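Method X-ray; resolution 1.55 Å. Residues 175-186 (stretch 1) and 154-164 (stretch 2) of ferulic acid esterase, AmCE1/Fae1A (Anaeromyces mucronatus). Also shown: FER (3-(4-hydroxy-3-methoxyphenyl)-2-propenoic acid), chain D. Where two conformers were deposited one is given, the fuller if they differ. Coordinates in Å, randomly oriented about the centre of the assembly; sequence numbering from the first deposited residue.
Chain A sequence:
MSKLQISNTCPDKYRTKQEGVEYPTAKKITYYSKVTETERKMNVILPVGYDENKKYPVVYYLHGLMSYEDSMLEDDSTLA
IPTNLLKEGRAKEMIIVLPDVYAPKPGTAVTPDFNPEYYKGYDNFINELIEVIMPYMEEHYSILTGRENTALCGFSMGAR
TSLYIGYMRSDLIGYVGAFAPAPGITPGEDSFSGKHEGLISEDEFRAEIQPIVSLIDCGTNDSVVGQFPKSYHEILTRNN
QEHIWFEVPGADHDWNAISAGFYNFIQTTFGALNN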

ATOM      1  N   TYR A 175      -9.336  -1.114   3.962  1.00 20.38           N
ATOM      2  CA  TYR A 175      -8.142  -1.437   4.751  1.00 18.57           C
ATOM      3  C   TYR A 175      -6.988  -0.634   4.185  1.00 19.15           C
ATOM      4  O   TYR A 175      -6.737  -0.736   2.960  1.00 18.79           O
ATOM      5  CB  TYR A 175      -7.787  -2.964   4.676  1.00 18.80           C
ATOM      6  CG  TYR A 175      -8.929  -3.831   5.105  1.00 21.31           C
ATOM      7  CD1 TYR A 175      -9.972  -4.147   4.204  1.00 20.62           C
ATOM      8  CD2 TYR A 175      -9.009  -4.307   6.425  1.00 21.58           C
ATOM      9  CE1 TYR A 175     -11.030  -4.915   4.626  1.00 23.08           C
ATOM     10  CE2 TYR A 175     -10.062  -5.076   6.823  1.00 22.59           C
ATOM     11  CZ  TYR A 175     -11.061  -5.381   5.934  1.00 25.58           C
ATOM     12  OH  TYR A 175     -12.052  -6.192   6.519  1.00 31.04           O
ATOM     13  N   VAL A 176      -6.285   0.138   5.013  1.00 17.08           N
ATOM     14  CA  VAL A 176      -5.205   1.004   4.591  0.75 16.27           C
ATOM     15  C   VAL A 176      -3.935   0.652   5.341  1.00 18.00           C
ATOM     16  O   VAL A 176      -3.955   0.610   6.570  1.00 19.63           O
ATOM     17  CB  VAL A 176      -5.525   2.507   4.843  0.75 22.73           C
ATOM     18  CG1 VAL A 176      -4.438   3.431   4.250  0.75 22.22           C
ATOM     19  CG2 VAL A 176      -6.954   2.807   4.380  0.75 25.47           C
ATOM     20  N   GLY A 177      -2.825   0.436   4.619  1.00 17.83           N
ATOM     21  CA  GLY A 177      -1.568   0.075   5.244  1.00 18.83           C
ATOM     22  C   GLY A 177      -0.477   0.987   4.744  1.00 19.52           C
ATOM     23  O   GLY A 177      -0.237   1.146   3.543  1.00 19.37           O
ATOM     24  N   ALA A 178       0.270   1.571   5.668  1.00 15.64           N
ATOM     25  CA  ALA A 178       1.261   2.558   5.280  1.00 15.74           C
ATOM     26  C   ALA A 178       2.587   2.187   5.920  1.00 16.67           C
ATOM     27  O   ALA A 178       2.739   2.365   7.154  1.00 17.00           O
ATOM     28  CB  ALA A 178       0.834   3.994   5.728  1.00 17.97           C
ATOM     29  N   PHE A 179       3.546   1.687   5.134  1.00 16.92           N
ATOM     30  CA  PHE A 179       4.831   1.258   5.697  1.00 16.35           C
ATOM     31  C   PHE A 179       5.850   2.331   5.400  1.00 16.57           C
ATOM     32  O   PHE A 179       6.216   2.546   4.236  1.00 17.24           O
ATOM     33  CB  PHE A 179       5.244  -0.125   5.106  1.00 17.24           C
ATOM     34  CG  PHE A 179       4.074  -1.106   4.996  1.00 15.73           C
ATOM     35  CD1 PHE A 179       3.077  -1.155   5.975  1.00 16.41           C
ATOM     36  CD2 PHE A 179       3.954  -1.931   3.842  1.00 17.04           C
ATOM     37  CE1 PHE A 179       1.981  -1.973   5.839  1.00 16.53           C
ATOM     38  CE2 PHE A 179       2.859  -2.799   3.720  1.00 18.20           C
ATOM     39  CZ  PHE A 179       1.852  -2.824   4.711  1.00 16.58           C
ATOM     40  N   ALA A 180       6.223   3.060   6.456  1.00 16.65           N
ATOM     41  CA  ALA A 180       7.184   4.181   6.384  1.00 16.50           C
ATOM     42  C   ALA A 180       6.731   5.256   5.403  1.00 17.20           C
ATOM     43  O   ALA A 180       7.501   5.633   4.504  1.00 18.21           O
ATOM     44  CB  ALA A 180       8.610   3.691   6.034  1.00 19.03           C
ATOM     45  N   PRO A 181       5.538   5.820   5.592  1.00 17.00           N
ATOM     46  CA  PRO A 181       5.049   6.838   4.646  1.00 17.56           C
ATOM     47  C   PRO A 181       5.894   8.131   4.589  1.00 20.93           C
ATOM     48  O   PRO A 181       6.437   8.633   5.568  1.00 19.88           O
ATOM     49  CB  PRO A 181       3.623   7.151   5.182  1.00 16.68           C
ATOM     50  CG  PRO A 181       3.692   6.862   6.696  1.00 17.93           C
ATOM     51  CD  PRO A 181       4.543   5.544   6.665  1.00 18.79           C
ATOM     52  N   ALA A 182       6.005   8.630   3.355  1.00 17.54           N
ATOM     53  CA  ALA A 182       6.786   9.816   3.035  1.00 17.49           C
ATOM     54  C   ALA A 182       6.138  11.110   3.558  1.00 17.11           C
ATOM     55  O   ALA A 182       4.899  11.156   3.724  1.00 18.89           O
ATOM     56  CB  ALA A 182       6.945   9.862   1.464  1.00 17.18           C
ATOM     57  N   PRO A 183       6.935  12.168   3.698  1.00 19.03           N
ATOM     58  CA  PRO A 183       6.375  13.484   4.056  1.00 19.36           C
ATOM     59  C   PRO A 183       5.449  14.026   2.996  1.00 19.76           C
ATOM     60  O   PRO A 183       5.528  13.653   1.810  1.00 19.45           O
ATOM     61  CB  PRO A 183       7.594  14.401   4.165  1.00 21.43           C
ATOM     62  CG  PRO A 183       8.708  13.684   3.327  1.00 20.73           C
ATOM     63  CD  PRO A 183       8.411  12.213   3.508  1.00 18.18           C
ATOM     64  N   GLY A 184       4.582  14.948   3.428  1.00 18.89           N
ATOM     65  CA  GLY A 184       3.816  15.791   2.526  1.00 19.35           C
ATOM     66  C   GLY A 184       2.347  15.451   2.349  1.00 20.37           C
ATOM     67  O   GLY A 184       1.655  16.133   1.537  1.00 21.28           O
ATOM     68  N   ILE A 185       1.837  14.455   3.077  1.00 18.07           N
ATOM     69  CA  ILE A 185       0.365  14.311   3.045  1.00 20.05           C
ATOM     70  C   ILE A 185      -0.210  15.644   3.554  1.00 21.10           C
ATOM     71  O   ILE A 185      -1.162  16.197   2.994  1.00 20.57           O
ATOM     72  CB  ILE A 185      -0.151  13.186   3.938  1.00 18.41           C
ATOM     73  CG1 ILE A 185       0.364  11.861   3.361  1.00 18.03           C
ATOM     74  CG2 ILE A 185      -1.717  13.193   3.983  1.00 21.95           C
ATOM     75  CD1 ILE A 185       0.039  10.705   4.315  1.00 19.30           C
ATOM     76  N   THR A 186       0.373  16.106   4.654  1.00 19.94           N
ATOM     77  CA  THR A 186      -0.009  17.371   5.311  1.00 18.80           C
ATOM     78  C   THR A 186       1.251  18.289   5.256  1.00 20.34           C
ATOM     79  O   THR A 186       2.329  17.840   4.813  1.00 22.15           O
ATOM     80  CB  THR A 186      -0.431  17.089   6.759  1.00 21.90           C
ATOM     81  OG1 THR A 186       0.560  16.236   7.324  1.00 23.02           O
ATOM     82  CG2 THR A 186      -1.796  16.327   6.795  1.00 21.87           C
TER
HETATM   83  C4  FER D 301      10.692  13.411   0.518  1.00 19.73           C
HETATM   84  C5  FER D 301      11.605  12.408   0.952  1.00 21.99           C
HETATM   85  C6  FER D 301      11.396  11.107   0.599  1.00 21.00           C
HETATM   86  C3  FER D 301       9.545  13.015  -0.195  1.00 18.96           C
HETATM   87  C2  FER D 301       9.331  11.720  -0.582  1.00 18.19           C
HETATM   88  C1  FER D 301      10.237  10.758  -0.172  1.00 19.78           C
HETATM   89  C10 FER D 301       7.488  13.600  -1.041  1.00 21.00           C
HETATM   90  C7  FER D 301      10.010   9.353  -0.614  1.00 20.56           C
HETATM   91  C8  FER D 301      10.942   8.385  -0.590  1.00 18.94           C
HETATM   92  C9  FER D 301      10.553   6.990  -1.077  1.00 21.10           C
HETATM   93  O1  FER D 301       9.395   6.717  -1.526  1.00 19.87           O
HETATM   94  O2  FER D 301      11.435   6.092  -1.058  1.00 24.99           O
HETATM   95  O4  FER D 301      10.797  14.737   0.811  1.00 22.54           O
HETATM   96  O3  FER D 301       8.730  14.060  -0.518  1.00 20.39           O
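Stretch 2 154-164: GFSMGARTSLY

The segment 154-164 of this ferulic acid esterase illustrates a recurrent arrangement in alpha/beta-hydrolase folds: a strand ends in a sharp turn carrying a serine, and the helix that follows runs back across the neighbouring parallel strand. Here the neighbour is strand 175-179, whose chain continues as a loop along the side of the helix, so that one short segment meets its partner first as strand and then as helix.

G154 and F155 form the end of the strand and pair in parallel with A178 and F179. G154 N donates a weak hydrogen bond to G177 O (3.1 Å), while G154 O accepts a straighter one from F179 N (2.9 Å). A side chain on G154 would not be tolerated, because an ideal CB would lie 2.2 Å from G158 O in the first turn of the helix. F155 shares a face of the sheet with F179, and its CA approaches F179 O at 3.3 Å in a CA-H...O contact; its ring reaches A180, with CE1 4.1 Å from A180 CB.

S156 makes the turn, in a strained conformation (phi 59°, psi -118°). Its amide N still continues the ladder, donating to F179 O at 2.9 Å, whereas S156 O accepts a hydrogen bond from A182 N (3.2 Å), so a single residue ties both the strand end and the following loop. The CA-to-CB bond of S156 points away from stretch 1 overall, though CB still touches it, and S156 OG lies 2.9 Å from O1 of the bound ferulic acid (FER). M157 opens the helix, and M157 N donates a hydrogen bond to the same FER O1 (2.8 Å); on the side of the loop, its SD lies 4.0 Å from A182 CB.

The helix then crosses strand 175-179 at -153°, nearly antiparallel, with the axes 6.8 Å apart at closest approach. Small residues line this approach: A159 CB lies 3.7 Å from A178 CA and 3.4 Å from F179 N; beyond the strand it also meets P181 CB at 3.7 Å. One turn later along the helix, S162 faces the strand too, its CB 3.8 Å from G177 O and its carbonyl O 3.4 Å from V176 CG1.

R160 instead reaches along the loop. Its CG packs against I185 CG1 (3.8 Å), and its NH1 donates to P183 O at 2.8 Å. G184 leaves room for this arm, since an ideal CB there would fall 2.3 Å from R160 NH1, although its backbone angles (phi 105°, psi 3°) call for glycine by themselves, as a CB would also jam against the preceding carbonyl O. L163 completes the contact by bridging strand and loop: CD1 lies 3.5 Å from A178 CB, CD2 4.0 Å from V176 CG1, and CB 3.7 Å from I185 CD1.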

ATOM      1  N   GLY A 154       1.230   0.328   0.990  1.00 15.75           N
ATOM      2  CA  GLY A 154       2.364   0.816   0.207  1.00 15.72           C
ATOM      3  C   GLY A 154       3.573   1.074   1.085  1.00 15.19           C
ATOM      4  O   GLY A 154       3.478   1.067   2.307  1.00 16.06           O
ATOM      5  N   PHE A 155       4.695   1.314   0.401  1.00 17.01           N
ATOM      6  CA  PHE A 155       5.919   1.689   1.061  1.00 15.87           C
ATOM      7  C   PHE A 155       6.328   3.102   0.676  1.00 16.52           C
ATOM      8  O   PHE A 155       6.301   3.436  -0.503  1.00 16.41           O
ATOM      9  CB  PHE A 155       7.016   0.721   0.621  1.00 17.09           C
ATOM     10  CG  PHE A 155       8.399   1.110   1.085  1.00 16.23           C
ATOM     11  CD1 PHE A 155       8.709   1.172   2.435  1.00 18.11           C
ATOM     12  CD2 PHE A 155       9.426   1.309   0.119  1.00 18.41           C
ATOM     13  CE1 PHE A 155      10.019   1.463   2.857  1.00 18.85           C
ATOM     14  CE2 PHE A 155      10.754   1.615   0.553  1.00 20.14           C
ATOM     15  CZ  PHE A 155      11.028   1.693   1.906  1.00 22.27           C
ATOM     16  N   SER A 156       6.668   3.901   1.691  1.00 16.14           N
ATOM     17  CA  SER A 156       7.314   5.221   1.528  0.57 15.77           C
ATOM     18  C   SER A 156       6.414   6.100   0.680  1.00 16.09           C
ATOM     19  O   SER A 156       5.302   6.428   1.150  1.00 16.45           O
ATOM     20  CB  SER A 156       8.721   5.097   0.992  0.57 18.85           C
ATOM     21  OG  SER A 156       9.408   6.278   1.331  0.57 22.16           O
ATOM     22  N   MET A 157       6.834   6.567  -0.504  1.00 17.46           N
ATOM     23  CA  MET A 157       5.888   7.380  -1.236  1.00 16.25           C
ATOM     24  C   MET A 157       4.562   6.636  -1.501  1.00 17.62           C
ATOM     25  O   MET A 157       3.495   7.247  -1.568  1.00 16.68           O
ATOM     26  CB  MET A 157       6.507   7.818  -2.619  1.00 17.43           C
ATOM     27  CG  MET A 157       5.684   8.940  -3.276  1.00 15.80           C
ATOM     28  SD  MET A 157       5.942  10.527  -2.382  1.00 18.32           S
ATOM     29  CE  MET A 157       5.021  11.652  -3.450  1.00 20.15           C
ATOM     30  N   GLY A 158       4.643   5.321  -1.701  1.00 15.46           N
ATOM     31  CA  GLY A 158       3.429   4.507  -1.953  1.00 15.35           C
ATOM     32  C   GLY A 158       2.569   4.414  -0.679  1.00 15.63           C
ATOM     33  O   GLY A 158       1.350   4.238  -0.787  1.00 15.97           O
ATOM     34  N   ALA A 159       3.205   4.549   0.475  1.00 15.92           N
ATOM     35  CA  ALA A 159       2.481   4.571   1.751  1.00 15.29           C
ATOM     36  C   ALA A 159       1.803   5.955   1.985  1.00 16.05           C
ATOM     37  O   ALA A 159       0.689   6.014   2.524  1.00 17.95           O
ATOM     38  CB  ALA A 159       3.473   4.277   2.887  1.00 16.42           C
ATOM     39  N   ARG A 160       2.488   7.039   1.633  1.00 15.95           N
ATOM     40  CA  ARG A 160       1.845   8.340   1.598  1.00 16.38           C
ATOM     41  C   ARG A 160       0.619   8.307   0.690  1.00 16.17           C
ATOM     42  O   ARG A 160      -0.473   8.793   1.060  1.00 17.05           O
ATOM     43  CB  ARG A 160       2.880   9.402   1.141  1.00 17.76           C
ATOM     44  CG  ARG A 160       2.208  10.521   0.346  1.00 18.51           C
ATOM     45  CD  ARG A 160       3.203  11.707   0.108  1.00 18.42           C
ATOM     46  NE  ARG A 160       2.711  12.470  -1.025  1.00 19.79           N
ATOM     47  CZ  ARG A 160       3.196  13.687  -1.317  1.00 20.80           C
ATOM     48  NH1 ARG A 160       4.136  14.256  -0.542  1.00 18.35           N
ATOM     49  NH2 ARG A 160       2.742  14.324  -2.403  1.00 18.89           N
ATOM     50  N   THR A 161       0.786   7.672  -0.485  1.00 16.26           N
ATOM     51  CA  THR A 161      -0.298   7.675  -1.444  1.00 15.42           C
ATOM     52  C   THR A 161      -1.437   6.790  -0.927  1.00 15.47           C
ATOM     53  O   THR A 161      -2.625   7.132  -1.088  1.00 17.11           O
ATOM     54  CB  THR A 161       0.233   7.159  -2.825  1.00 15.17           C
ATOM     55  OG1 THR A 161       1.266   8.100  -3.227  1.00 18.23           O
ATOM     56  CG2 THR A 161      -0.904   7.137  -3.879  1.00 19.30           C
ATOM     57  N   SER A 162      -1.096   5.670  -0.291  1.00 15.60           N
ATOM     58  CA  SER A 162      -2.140   4.792   0.286  0.77 16.22           C
ATOM     59  C   SER A 162      -2.945   5.504   1.368  1.00 17.84           C
ATOM     60  O   SER A 162      -4.175   5.364   1.438  1.00 17.62           O
ATOM     61  CB  SER A 162      -1.517   3.523   0.890  0.77 15.97           C
ATOM     62  OG  SER A 162      -0.975   2.708  -0.118  0.77 15.26           O
ATOM     63  N   LEU A 163      -2.262   6.276   2.228  1.00 15.45           N
ATOM     64  CA  LEU A 163      -2.996   6.975   3.285  1.00 17.20           C
ATOM     65  C   LEU A 163      -3.890   8.077   2.700  1.00 16.82           C
ATOM     66  O   LEU A 163      -5.031   8.263   3.140  1.00 18.69           O
ATOM     67  CB  LEU A 163      -2.020   7.647   4.276  1.00 18.23           C
ATOM     68  CG  LEU A 163      -1.426   6.651   5.262  1.00 19.63           C
ATOM     69  CD1 LEU A 163      -0.194   7.284   6.012  1.00 19.93           C
ATOM     70  CD2 LEU A 163      -2.490   6.212   6.319  1.00 20.38           C
ATOM     71  N   TYR A 164      -3.358   8.793   1.699  1.00 17.42           N
ATOM     72  CA  TYR A 164      -4.135   9.867   1.082  1.00 18.24           C
ATOM     73  C   TYR A 164      -5.418   9.290   0.468  1.00 19.17           C
ATOM     74  O   TYR A 164      -6.529   9.809   0.669  1.00 18.68           O
ATOM     75  CB  TYR A 164      -3.250  10.558   0.025  1.00 18.63           C
ATOM     76  CG  TYR A 164      -3.965  11.578  -0.823  1.00 22.71           C
ATOM     77  CD1 TYR A 164      -4.530  12.714  -0.248  1.00 29.54           C
ATOM     78  CD2 TYR A 164      -3.956  11.430  -2.198  1.00 26.88           C
ATOM     79  CE1 TYR A 164      -5.151  13.665  -1.054  1.00 29.84           C
ATOM     80  CE2 TYR A 164      -4.587  12.403  -3.028  1.00 37.07           C
ATOM     81  CZ  TYR A 164      -5.197  13.476  -2.418  1.00 39.26           C
ATOM     82  OH  TYR A 164      -5.791  14.441  -3.223  1.00 48.80           O
TER